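Local coordinates for putative branched-chain amino acid ABC transporter, periplasmic branched-chain amino acid-binding protein (Pseudomonas protegens Pf-5, PDB 4RU0) that probably binds branched-chain amino acids or related small solutes in the periplasm and delivers them to an ABC importer, at residues E140-T145 / D390-G395; P152-F157 / L380-K385; A396-Q401 / S411-A416. One frame throughout, in Å; residues are numbered along the deposited sequence.

Overall arrangement
The segments of interactions 1 and 2 come from loops and a short strand, and both contacts are buried; interaction 3 is a partly buried hairpin at an edge of the seven-strand sheet. Residues 380-385, 390-395 and 396-401 follow one another along the chain, so each interaction takes one side from this stretch. Interaction 1 rests on a backbone hydrogen bond and a histidine packed on glycine, interaction 2 on apolar selenomethionine and leucine packing, and interaction 3 on strand pairing plus an arginine laid over a tryptophan. Probable hydrogen bonds join them: Gln382 NE2 lies 2.8 Å from Ala396 O and Gly395 O 3.0 Å from Ala416 N, and the backbones of Gly395 and Met154 also pair.

Interaction 1: residues E140-T145 / D390-G395; sequences EATDGT and DHEGGG
Thr142 and His391 bring the two backbones together, their CA atoms 4.6 Å apart, and His391 N donates to Thr142 O at 2.8 Å with an N-H...O angle of 168°, in the carbonyl plane and on a lone pair. The contact joins two connecting loops of the periplasmic binding protein fold. Residues 390-395 open with an Asx turn and lead from strand 384-385 into strand 396-402, consistent with one of the hinge crossings between the lobes of this fold; residues 140-142 end a 3-10 segment, and the rest of 140-145 is loop. Thr142 O has a second, weaker neighbour in Asp390 CA, 3.3 Å away in a CA-H...O contact.

The His391 ring meets Gly144 face on. Chi1 (-78°) sets CG anti to the carbonyl carbon, beside the backbone N; the ring beyond it lies against Gly144, whose CA sits over one face, 3.4 Å from the ring centroid and 16° off its normal. Glycine suits this place, because a CB on Gly144 would come within 2.0 Å of His391 NE2. Beyond the two segments NE2 is hydrogen-bonded to Glu363 and ND1 to the carbonyl of Asn150, and the ring stacks with Phe151. An alanine in place of His391 would probably leave the Glu363 carboxylate and the Asn150 carbonyl without their imidazole partner and open a gap over Gly144.

Thr142 and Asp390 lie side by side, pointing the same way, with Thr142 CG2 3.5 Å from Asp390 OD1; the same methyl also touches Glu392 CB. The other carboxylate oxygen of Asp390, less surely placed, is in a salt bridge with Arg418. OD1 itself is gripped from above one face of its carboxylate plane by two backbone donors, Glu392 N at 3.0 Å and Gly393 N at 3.1 Å.

Interaction 2: residues P152-F157 / L380-K385; sequences PVMLTF and LMQNLK
Met154, a selenomethionine in this crystal, reaches from the loop ahead of helix 157-172 to Leu384 and Gln382, and these three residues bury most of the surface. A bend at chi3 (-99°) places its CE against the isobutyl group of Leu384, with CE 3.3 Å from Leu384 CD1, an unusually close and perhaps strained approach; the two side chains cross at about a right angle. The same methyl lies 3.7 Å from CG of Met381, also selenomethionine, which it likewise crosses at about a right angle.

Nearer the backbone, within the same side chain, Met154 CG approaches the amide of Gln382, 3.6 Å from NE2, as the two side chains slide past each other in opposite directions. Val153 CG1 adds a looser contact, 4.3 Å from Leu384 CD2. Helix 325-348 also touches the cluster, Val336 on Met154, and Val332 and Ala335 on Met381.

No hydrogen bond crosses between 152-157 and 380-385, so the contact is apolar packing. Met154 CG packs against the Gln382 amide itself, while NE2 stays hydrogen-bonded to the carbonyl of Ala396 at the start of strand 396-402, so a polar group is accommodated beside the apolar chain.

Interaction 3: residues A396-Q401 / S411-A416; sequences AARVQQ and SEWIAA
Ala397 and Ile414 form the hydrogen-bonded antiparallel pair of this beta hairpin: Ile414 N reaches Ala397 O at 2.9 Å with an N-H...O angle of 172°, and Ala397 N returns a longer bond to Ile414 O at 3.3 Å. Two residues on, where continued register would set Val399 opposite Glu412, a side chain steps in. Ser411 OG accepts from Val399 N at 3.0 Å and donates to Glu412 O at 2.7 Å, bridging the two backbones next to the regular pairs.

Arg398 then lies across Trp413, the two side chains crossing at about a right angle. Its CG sits 3.6 Å from the centroid of the six-membered ring in a CH-pi contact, and CD stands over the centre of the indole face. A bend at chi3 (65°) carries NE away from an extended course, and the guanidinium stands steeply to the indole, the planes 76° apart, with CZ 5.0 Å from the centroid of the five-membered ring in a cation-pi contact. Ser411 O lies over one guanidinium face at a poor angle for bonding, while Glu412 OE1, 4.1 Å from Arg398 NH1, stays beyond salt-bridge range but would probably still feel the charge. Ala396 CB adds a contact to Trp413 CE3 at 4.0 Å.

On the face bearing Ala397 and Ile414, the hairpin packs on helix 157-172, Ile414 touching Asn166 and Val399 touching Tyr167. Strand 396-402 is flanked on its other edge by strand 287-290, and strand 407-415 ends the mixed sheet.

Interaction 1: residues E140-T145 / D390-G395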
ATOM      1  N   GLU A 140       3.476   1.127  13.581  1.00 27.24           N
ATOM      2  CA  GLU A 140       3.525   0.377  14.830  1.00 28.54           C
ATOM      3  C   GLU A 140       2.371  -0.623  14.936  1.00 28.48           C
ATOM      4  O   GLU A 140       2.387  -1.501  15.792  1.00 29.73           O
ATOM      5  CB  GLU A 140       3.527   1.322  16.040  1.00 29.34           C
ATOM      6  CG  GLU A 140       2.275   2.160  16.214  1.00 42.42           C
ATOM      7  CD  GLU A 140       2.302   3.429  15.387  1.00 52.10           C
ATOM      8  OE1 GLU A 140       3.265   3.601  14.608  1.00 48.03           O
ATOM      9  OE2 GLU A 140       1.365   4.251  15.520  1.00 56.74           O
ATOM     10  N   ALA A 141       1.382  -0.511  14.055  1.00 27.27           N
ATOM     11  CA  ALA A 141       0.285  -1.472  14.045  1.00 27.33           C
ATOM     12  C   ALA A 141       0.734  -2.795  13.426  1.00 32.41           C
ATOM     13  O   ALA A 141      -0.059  -3.732  13.295  1.00 31.48           O
ATOM     14  CB  ALA A 141      -0.919  -0.913  13.309  1.00 26.12           C
ATOM     15  N   THR A 142       2.005  -2.871  13.044  1.00 28.43           N
ATOM     16  CA  THR A 142       2.604  -4.145  12.671  1.00 29.58           C
ATOM     17  C   THR A 142       2.504  -5.105  13.855  1.00 31.13           C
ATOM     18  O   THR A 142       2.244  -6.300  13.684  1.00 35.37           O
ATOM     19  CB  THR A 142       4.079  -3.988  12.250  1.00 29.97           C
ATOM     20  OG1 THR A 142       4.181  -3.049  11.172  1.00 28.73           O
ATOM     21  CG2 THR A 142       4.652  -5.320  11.800  1.00 31.36           C
ATOM     22  N   ASP A 143       2.707  -4.569  15.057  1.00 23.45           N
ATOM     23  CA  ASP A 143       2.593  -5.345  16.287  1.00 25.09           C
ATOM     24  C   ASP A 143       1.126  -5.501  16.674  1.00 30.03           C
ATOM     25  O   ASP A 143       0.563  -4.661  17.376  1.00 28.98           O
ATOM     26  CB  ASP A 143       3.379  -4.675  17.421  1.00 25.22           C
ATOM     27  CG  ASP A 143       3.531  -5.566  18.653  1.00 37.02           C
ATOM     28  OD1 ASP A 143       2.806  -6.578  18.779  1.00 33.14           O
ATOM     29  OD2 ASP A 143       4.386  -5.246  19.511  1.00 36.48           O
ATOM     30  N   GLY A 144       0.511  -6.587  16.225  1.00 30.43           N
ATOM     31  CA  GLY A 144      -0.891  -6.826  16.505  1.00 30.25           C
ATOM     32  C   GLY A 144      -1.210  -7.160  17.950  1.00 30.85           C
ATOM     33  O   GLY A 144      -2.378  -7.330  18.295  1.00 28.96           O
ATOM     34  N   THR A 145      -0.193  -7.259  18.804  1.00 28.77           N
ATOM     35  CA  THR A 145      -0.452  -7.473  20.227  1.00 36.70           C
ATOM     36  C   THR A 145      -0.914  -6.166  20.851  1.00 33.75           C
ATOM     37  O   THR A 145      -1.557  -6.162  21.901  1.00 31.61           O
ATOM     38  CB  THR A 145       0.785  -7.996  20.996  1.00 38.14           C
ATOM     39  OG1 THR A 145       1.805  -6.986  21.028  1.00 30.97           O
ATOM     40  CG2 THR A 145       1.321  -9.264  20.357  1.00 33.72           C
ATOM     41  N   ASP A 390       2.504 -10.045  13.765  1.00 42.54           N
ATOM     42  CA  ASP A 390       2.877  -9.367  12.523  1.00 42.10           C
ATOM     43  C   ASP A 390       1.689  -9.087  11.611  1.00 41.91           C
ATOM     44  O   ASP A 390       1.280  -9.939  10.826  1.00 42.67           O
ATOM     45  CB  ASP A 390       3.918 -10.198  11.767  1.00 44.33           C
ATOM     46  CG  ASP A 390       4.273  -9.606  10.412  1.00 46.91           C
ATOM     47  OD1 ASP A 390       4.155  -8.373  10.241  1.00 51.51           O
ATOM     48  OD2 ASP A 390       4.670 -10.376   9.512  1.00 43.44           O
ATOM     49  N   HIS A 391       1.163  -7.872  11.692  1.00 41.02           N
ATOM     50  CA  HIS A 391       0.018  -7.480  10.880  1.00 40.88           C
ATOM     51  C   HIS A 391       0.431  -6.905   9.519  1.00 41.31           C
ATOM     52  O   HIS A 391      -0.406  -6.402   8.767  1.00 40.63           O
ATOM     53  CB  HIS A 391      -0.842  -6.471  11.646  1.00 40.16           C
ATOM     54  CG  HIS A 391      -1.711  -7.097  12.695  1.00 40.49           C
ATOM     55  ND1 HIS A 391      -2.700  -6.399  13.353  1.00 40.08           N
ATOM     56  CD2 HIS A 391      -1.743  -8.355  13.191  1.00 41.29           C
ATOM     57  CE1 HIS A 391      -3.309  -7.204  14.213  1.00 40.59           C
ATOM     58  NE2 HIS A 391      -2.740  -8.397  14.132  1.00 41.33           N
ATOM     59  N   GLU A 392       1.720  -6.991   9.203  1.00 40.83           N
ATOM     60  CA  GLU A 392       2.207  -6.571   7.894  1.00 40.86           C
ATOM     61  C   GLU A 392       2.260  -7.771   6.962  1.00 41.95           C
ATOM     62  O   GLU A 392       1.604  -7.794   5.923  1.00 42.33           O
ATOM     63  CB  GLU A 392       3.590  -5.918   7.992  1.00 40.44           C
ATOM     64  CG  GLU A 392       4.075  -5.357   6.664  1.00 40.47           C
ATOM     65  CD  GLU A 392       5.501  -4.825   6.716  1.00 47.78           C
ATOM     66  OE1 GLU A 392       6.229  -5.130   7.685  1.00 48.70           O
ATOM     67  OE2 GLU A 392       5.894  -4.099   5.777  1.00 46.70           O
ATOM     68  N   GLY A 393       3.058  -8.762   7.344  1.00 42.57           N
ATOM     69  CA  GLY A 393       3.077 -10.046   6.664  1.00 43.79           C
ATOM     70  C   GLY A 393       3.716 -10.092   5.290  1.00 44.33           C
ATOM     71  O   GLY A 393       3.701 -11.139   4.644  1.00 45.49           O
ATOM     72  N   GLY A 394       4.277  -8.972   4.837  1.00 50.48           N
ATOM     73  CA  GLY A 394       4.892  -8.912   3.518  1.00 44.16           C
ATOM     74  C   GLY A 394       6.269  -8.275   3.520  1.00 46.29           C
ATOM     75  O   GLY A 394       7.280  -8.955   3.692  1.00 50.29           O
ATOM     76  N   GLY A 395       6.308  -6.962   3.317  1.00 42.87           N
ATOM     77  CA  GLY A 395       7.546  -6.212   3.391  1.00 42.44           C
ATOM     78  C   GLY A 395       8.409  -6.230   2.139  1.00 51.45           C
ATOM     79  O   GLY A 395       9.594  -5.932   2.212  1.00 51.92           O
TER
HETATM   80  O   HOH W   1       6.579  -3.263   9.337  1.00 16.86           O

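Interaction 2: residues P152-F157 / L380-K385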
ATOM      1  N   PRO A 152      -1.794  -2.742   8.857  1.00 22.16           N
ATOM      2  CA  PRO A 152      -1.084  -2.064   7.777  1.00 26.53           C
ATOM      3  C   PRO A 152      -0.418  -3.104   6.878  1.00 24.03           C
ATOM      4  O   PRO A 152       0.765  -3.338   6.938  1.00 26.64           O
ATOM      5  CB  PRO A 152      -0.043  -1.262   8.523  1.00 19.98           C
ATOM      6  CG  PRO A 152       0.279  -2.098   9.680  1.00 20.28           C
ATOM      7  CD  PRO A 152      -0.961  -2.844  10.056  1.00 42.29           C
ATOM      8  N   VAL A 153      -1.234  -3.744   6.062  1.00 26.38           N
ATOM      9  CA  VAL A 153      -0.851  -4.922   5.305  1.00 29.35           C
ATOM     10  C   VAL A 153       0.128  -4.745   4.153  1.00 38.38           C
ATOM     11  O   VAL A 153       0.074  -3.781   3.409  1.00 35.79           O
ATOM     12  CB  VAL A 153      -2.075  -5.691   4.786  1.00 28.70           C
ATOM     13  CG1 VAL A 153      -1.716  -7.143   4.586  1.00 30.88           C
ATOM     14  CG2 VAL A 153      -3.210  -5.600   5.771  1.00 37.52           C
HETATM   15  N   MSE A 154       0.983  -5.748   4.021  1.00 35.53           N
HETATM   16  CA  MSE A 154       1.938  -5.891   2.943  1.00 38.96           C
HETATM   17  C   MSE A 154       3.176  -5.043   3.018  1.00 37.14           C
HETATM   18  O   MSE A 154       4.280  -5.592   2.946  1.00 38.92           O
HETATM   19  CB  MSE A 154       1.214  -5.598   1.649  1.00 29.40           C
HETATM   20  CG  MSE A 154       1.581  -6.637   0.617  1.00 44.26           C
HETATM   21 SE   MSE A 154       0.333  -6.432  -0.855  1.00 77.83          SE
HETATM   22  CE  MSE A 154      -0.826  -7.903  -0.300  1.00 58.20           C
ATOM     23  N   LEU A 155       3.038  -3.734   3.093  1.00 24.24           N
ATOM     24  CA  LEU A 155       4.203  -2.903   3.205  1.00 22.52           C
ATOM     25  C   LEU A 155       4.023  -1.715   4.110  1.00 24.48           C
ATOM     26  O   LEU A 155       3.238  -0.856   3.830  1.00 29.32           O
ATOM     27  CB  LEU A 155       4.633  -2.444   1.811  1.00 30.54           C
ATOM     28  CG  LEU A 155       6.027  -1.849   1.713  1.00 24.06           C
ATOM     29  CD1 LEU A 155       7.069  -2.885   2.049  1.00 24.01           C
ATOM     30  CD2 LEU A 155       6.266  -1.278   0.345  1.00 21.87           C
ATOM     31  N   THR A 156       4.808  -1.638   5.159  1.00 19.67           N
ATOM     32  CA  THR A 156       4.896  -0.425   5.943  1.00 18.13           C
ATOM     33  C   THR A 156       6.056   0.417   5.456  1.00 17.21           C
ATOM     34  O   THR A 156       6.977  -0.082   4.856  1.00 24.08           O
ATOM     35  CB  THR A 156       5.084  -0.696   7.431  1.00 23.67           C
ATOM     36  OG1 THR A 156       6.343  -1.319   7.653  1.00 25.00           O
ATOM     37  CG2 THR A 156       3.983  -1.580   7.948  1.00 24.75           C
ATOM     38  N   PHE A 157       6.003   1.701   5.735  1.00 19.66           N
ATOM     39  CA  PHE A 157       7.088   2.603   5.371  1.00 18.07           C
ATOM     40  C   PHE A 157       8.421   2.201   6.001  1.00 22.35           C
ATOM     41  O   PHE A 157       9.484   2.487   5.444  1.00 16.11           O
ATOM     42  CB  PHE A 157       6.725   4.034   5.759  1.00 14.73           C
ATOM     43  CG  PHE A 157       5.540   4.574   5.013  1.00 15.16           C
ATOM     44  CD1 PHE A 157       5.472   4.475   3.628  1.00 15.77           C
ATOM     45  CD2 PHE A 157       4.478   5.157   5.694  1.00 28.68           C
ATOM     46  CE1 PHE A 157       4.371   4.967   2.933  1.00 26.28           C
ATOM     47  CE2 PHE A 157       3.372   5.646   5.007  1.00 24.21           C
ATOM     48  CZ  PHE A 157       3.321   5.552   3.623  1.00 20.67           C
ATOM     49  N   LEU A 380       1.904  -9.973  -9.613  1.00 55.27           N
ATOM     50  CA  LEU A 380       1.189  -8.773  -9.191  1.00 53.88           C
ATOM     51  C   LEU A 380       1.251  -8.538  -7.682  1.00 53.84           C
ATOM     52  O   LEU A 380       1.373  -7.401  -7.224  1.00 51.14           O
ATOM     53  CB  LEU A 380      -0.270  -8.859  -9.647  1.00 54.74           C
ATOM     54  CG  LEU A 380      -1.153  -7.628  -9.458  1.00 53.75           C
ATOM     55  CD1 LEU A 380      -0.472  -6.381 -10.002  1.00 53.22           C
ATOM     56  CD2 LEU A 380      -2.491  -7.847 -10.144  1.00 55.05           C
HETATM   57  N   MSE A 381       1.169  -9.619  -6.916  1.00 54.06           N
HETATM   58  CA  MSE A 381       1.151  -9.530  -5.462  1.00 50.90           C
HETATM   59  C   MSE A 381       2.204 -10.447  -4.852  1.00 51.04           C
HETATM   60  O   MSE A 381       2.441 -11.547  -5.348  1.00 69.82           O
HETATM   61  CB  MSE A 381      -0.237  -9.887  -4.928  1.00 50.95           C
HETATM   62  CG  MSE A 381      -0.340  -9.940  -3.410  1.00 60.37           C
HETATM   63 SE   MSE A 381      -2.044 -10.704  -2.831  1.00117.20          SE
HETATM   64  CE  MSE A 381      -3.198  -9.623  -3.956  1.00 56.73           C
ATOM     65  N   GLN A 382       2.838  -9.991  -3.778  1.00 49.68           N
ATOM     66  CA  GLN A 382       3.862 -10.782  -3.105  1.00 49.80           C
ATOM     67  C   GLN A 382       3.254 -11.854  -2.205  1.00 50.13           C
ATOM     68  O   GLN A 382       2.036 -11.918  -2.033  1.00 50.13           O
ATOM     69  CB  GLN A 382       4.774  -9.869  -2.283  1.00 48.36           C
ATOM     70  CG  GLN A 382       4.069  -9.162  -1.139  1.00 46.96           C
ATOM     71  CD  GLN A 382       4.892  -8.029  -0.558  1.00 45.67           C
ATOM     72  OE1 GLN A 382       5.654  -8.220   0.391  1.00 45.26           O
ATOM     73  NE2 GLN A 382       4.738  -6.837  -1.124  1.00 45.14           N
ATOM     74  N   ASN A 383       4.109 -12.699  -1.638  1.00 50.52           N
ATOM     75  CA  ASN A 383       3.685 -13.636  -0.605  1.00 50.74           C
ATOM     76  C   ASN A 383       3.241 -12.894   0.652  1.00 49.18           C
ATOM     77  O   ASN A 383       3.742 -11.810   0.956  1.00 58.29           O
ATOM     78  CB  ASN A 383       4.811 -14.617  -0.255  1.00 51.56           C
ATOM     79  CG  ASN A 383       5.070 -15.633  -1.356  1.00 59.80           C
ATOM     80  OD1 ASN A 383       4.676 -15.440  -2.507  1.00 60.70           O
ATOM     81  ND2 ASN A 383       5.736 -16.729  -1.004  1.00 59.95           N
ATOM     82  N   LEU A 384       2.290 -13.478   1.372  1.00 51.09           N
ATOM     83  CA  LEU A 384       1.810 -12.910   2.628  1.00 48.09           C
ATOM     84  C   LEU A 384       1.749 -13.973   3.707  1.00 48.57           C
ATOM     85  O   LEU A 384       1.109 -15.005   3.536  1.00 49.73           O
ATOM     86  CB  LEU A 384       0.427 -12.286   2.455  1.00 47.68           C
ATOM     87  CG  LEU A 384       0.331 -10.919   1.790  1.00 53.58           C
ATOM     88  CD1 LEU A 384      -1.128 -10.557   1.576  1.00 46.84           C
ATOM     89  CD2 LEU A 384       1.025  -9.888   2.654  1.00 51.95           C
ATOM     90  N   LYS A 385       2.422 -13.724   4.819  1.00 47.80           N
ATOM     91  CA  LYS A 385       2.300 -14.593   5.975  1.00 51.69           C
ATOM     92  C   LYS A 385       2.165 -13.736   7.225  1.00 46.89           C
ATOM     93  O   LYS A 385       3.148 -13.217   7.746  1.00 46.27           O
ATOM     94  CB  LYS A 385       3.493 -15.542   6.085  1.00 49.19           C
ATOM     95  CG  LYS A 385       3.339 -16.604   7.166  1.00 49.95           C
ATOM     96  CD  LYS A 385       4.180 -17.836   6.856  1.00 62.08           C
ATOM     97  CE  LYS A 385       4.322 -18.733   8.072  1.00 64.88           C
ATOM     98  NZ  LYS A 385       5.106 -18.070   9.153  1.00 68.36           N
TER

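Interaction 3: residues A396-Q401 / S411-A416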
ATOM      1  N   ALA A 396       7.831  -6.568   0.989  1.00 38.66           N
ATOM      2  CA  ALA A 396       8.589  -6.540  -0.259  1.00 37.98           C
ATOM      3  C   ALA A 396       8.017  -5.531  -1.247  1.00 30.87           C
ATOM      4  O   ALA A 396       6.877  -5.092  -1.110  1.00 30.56           O
ATOM      5  CB  ALA A 396       8.634  -7.921  -0.887  1.00 33.75           C
ATOM      6  N   ALA A 397       8.820  -5.164  -2.240  1.00 33.84           N
ATOM      7  CA  ALA A 397       8.376  -4.271  -3.305  1.00 30.45           C
ATOM      8  C   ALA A 397       9.151  -4.545  -4.581  1.00 31.38           C
ATOM      9  O   ALA A 397      10.218  -5.152  -4.546  1.00 31.80           O
ATOM     10  CB  ALA A 397       8.542  -2.820  -2.894  1.00 28.58           C
ATOM     11  N   ARG A 398       8.609  -4.089  -5.703  1.00 36.76           N
ATOM     12  CA  ARG A 398       9.300  -4.187  -6.980  1.00 34.50           C
ATOM     13  C   ARG A 398       9.649  -2.799  -7.491  1.00 31.44           C
ATOM     14  O   ARG A 398       8.966  -1.825  -7.177  1.00 31.84           O
ATOM     15  CB  ARG A 398       8.443  -4.931  -8.006  1.00 34.84           C
ATOM     16  CG  ARG A 398       8.183  -6.383  -7.656  1.00 41.92           C
ATOM     17  CD  ARG A 398       7.246  -7.038  -8.656  1.00 47.71           C
ATOM     18  NE  ARG A 398       7.824  -7.116  -9.994  1.00 54.93           N
ATOM     19  CZ  ARG A 398       8.444  -8.187 -10.479  1.00 59.27           C
ATOM     20  NH1 ARG A 398       8.572  -9.275  -9.732  1.00 69.15           N
ATOM     21  NH2 ARG A 398       8.939  -8.172 -11.709  1.00 50.88           N
ATOM     22  N   VAL A 399      10.717  -2.712  -8.273  1.00 31.61           N
ATOM     23  CA  VAL A 399      11.121  -1.448  -8.870  1.00 30.68           C
ATOM     24  C   VAL A 399      10.646  -1.383 -10.316  1.00 32.12           C
ATOM     25  O   VAL A 399      10.792  -2.344 -11.067  1.00 33.76           O
ATOM     26  CB  VAL A 399      12.646  -1.266  -8.818  1.00 29.94           C
ATOM     27  CG1 VAL A 399      13.044   0.105  -9.360  1.00 29.01           C
ATOM     28  CG2 VAL A 399      13.153  -1.465  -7.393  1.00 28.92           C
ATOM     29  N   GLN A 400      10.056  -0.260 -10.700  1.00 31.73           N
ATOM     30  CA  GLN A 400       9.663  -0.066 -12.086  1.00 34.63           C
ATOM     31  C   GLN A 400      10.185   1.270 -12.600  1.00 35.70           C
ATOM     32  O   GLN A 400      10.326   2.225 -11.831  1.00 30.82           O
ATOM     33  CB  GLN A 400       8.143  -0.148 -12.239  1.00 34.34           C
ATOM     34  CG  GLN A 400       7.379   0.893 -11.458  1.00 33.09           C
ATOM     35  CD  GLN A 400       5.887   0.688 -11.549  1.00 41.02           C
ATOM     36  OE1 GLN A 400       5.418  -0.436 -11.727  1.00 43.77           O
ATOM     37  NE2 GLN A 400       5.129   1.774 -11.432  1.00 43.07           N
ATOM     38  N   GLN A 401      10.472   1.324 -13.901  1.00 33.66           N
ATOM     39  CA  GLN A 401      11.106   2.490 -14.512  1.00 33.16           C
ATOM     40  C   GLN A 401      10.202   3.172 -15.538  1.00 45.13           C
ATOM     41  O   GLN A 401       9.545   2.507 -16.344  1.00 47.26           O
ATOM     42  CB  GLN A 401      12.431   2.081 -15.164  1.00 33.47           C
ATOM     43  CG  GLN A 401      13.180   3.214 -15.844  1.00 33.09           C
ATOM     44  CD  GLN A 401      14.638   2.871 -16.086  1.00 33.92           C
ATOM     45  OE1 GLN A 401      14.967   1.750 -16.477  1.00 33.96           O
ATOM     46  NE2 GLN A 401      15.523   3.828 -15.834  1.00 31.56           N
ATOM     47  N   SER A 411      13.091  -5.138 -11.652  1.00 36.73           N
ATOM     48  CA  SER A 411      13.562  -5.949 -10.536  1.00 36.61           C
ATOM     49  C   SER A 411      12.555  -7.017 -10.159  1.00 39.36           C
ATOM     50  O   SER A 411      11.372  -6.915 -10.480  1.00 38.65           O
ATOM     51  CB  SER A 411      13.863  -5.076  -9.311  1.00 34.30           C
ATOM     52  OG  SER A 411      12.737  -4.987  -8.451  1.00 33.78           O
ATOM     53  N   GLU A 412      13.038  -8.044  -9.469  1.00 42.62           N
ATOM     54  CA  GLU A 412      12.162  -9.006  -8.818  1.00 40.04           C
ATOM     55  C   GLU A 412      11.642  -8.400  -7.525  1.00 48.61           C
ATOM     56  O   GLU A 412      11.842  -7.210  -7.261  1.00 46.90           O
ATOM     57  CB  GLU A 412      12.903 -10.310  -8.520  1.00 42.52           C
ATOM     58  CG  GLU A 412      13.795 -10.792  -9.644  1.00 43.39           C
ATOM     59  CD  GLU A 412      13.011 -11.301 -10.832  1.00 60.22           C
ATOM     60  OE1 GLU A 412      11.819 -11.640 -10.662  1.00 58.30           O
ATOM     61  OE2 GLU A 412      13.591 -11.362 -11.937  1.00 64.69           O
ATOM     62  N   TRP A 413      10.984  -9.219  -6.713  1.00 47.53           N
ATOM     63  CA  TRP A 413      10.584  -8.773  -5.393  1.00 37.36           C
ATOM     64  C   TRP A 413      11.821  -8.612  -4.519  1.00 36.28           C
ATOM     65  O   TRP A 413      12.604  -9.545  -4.345  1.00 52.38           O
ATOM     66  CB  TRP A 413       9.595  -9.752  -4.756  1.00 40.04           C
ATOM     67  CG  TRP A 413       8.258  -9.789  -5.435  1.00 39.67           C
ATOM     68  CD1 TRP A 413       7.812 -10.736  -6.309  1.00 45.60           C
ATOM     69  CD2 TRP A 413       7.197  -8.833  -5.303  1.00 38.43           C
ATOM     70  NE1 TRP A 413       6.540 -10.434  -6.726  1.00 46.90           N
ATOM     71  CE2 TRP A 413       6.137  -9.272  -6.124  1.00 45.97           C
ATOM     72  CE3 TRP A 413       7.039  -7.651  -4.571  1.00 38.16           C
ATOM     73  CZ2 TRP A 413       4.935  -8.572  -6.233  1.00 44.65           C
ATOM     74  CZ3 TRP A 413       5.843  -6.954  -4.680  1.00 35.74           C
ATOM     75  CH2 TRP A 413       4.806  -7.420  -5.501  1.00 40.57           C
ATOM     76  N   ILE A 414      11.995  -7.404  -3.996  1.00 38.49           N
ATOM     77  CA  ILE A 414      13.063  -7.101  -3.061  1.00 33.10           C
ATOM     78  C   ILE A 414      12.524  -7.166  -1.635  1.00 39.43           C
ATOM     79  O   ILE A 414      11.734  -6.313  -1.229  1.00 42.08           O
ATOM     80  CB  ILE A 414      13.654  -5.697  -3.314  1.00 40.37           C
ATOM     81  CG1 ILE A 414      13.933  -5.487  -4.807  1.00 37.93           C
ATOM     82  CG2 ILE A 414      14.897  -5.475  -2.469  1.00 30.61           C
ATOM     83  CD1 ILE A 414      14.976  -6.420  -5.380  1.00 33.23           C
ATOM     84  N   ALA A 415      12.943  -8.173  -0.877  1.00 36.98           N
ATOM     85  CA  ALA A 415      12.467  -8.338   0.496  1.00 37.23           C
ATOM     86  C   ALA A 415      13.168  -7.378   1.460  1.00 35.88           C
ATOM     87  O   ALA A 415      14.354  -7.089   1.307  1.00 33.49           O
ATOM     88  CB  ALA A 415      12.666  -9.776   0.953  1.00 35.63           C
ATOM     89  N   ALA A 416      12.426  -6.894   2.454  1.00 31.00           N
ATOM     90  CA  ALA A 416      12.987  -6.048   3.507  1.00 29.81           C
ATOM     91  C   ALA A 416      13.621  -6.887   4.604  1.00 38.25           C
ATOM     92  O   ALA A 416      13.256  -8.047   4.797  1.00 41.03           O
ATOM     93  CB  ALA A 416      11.917  -5.159   4.105  1.00 28.54           C
TER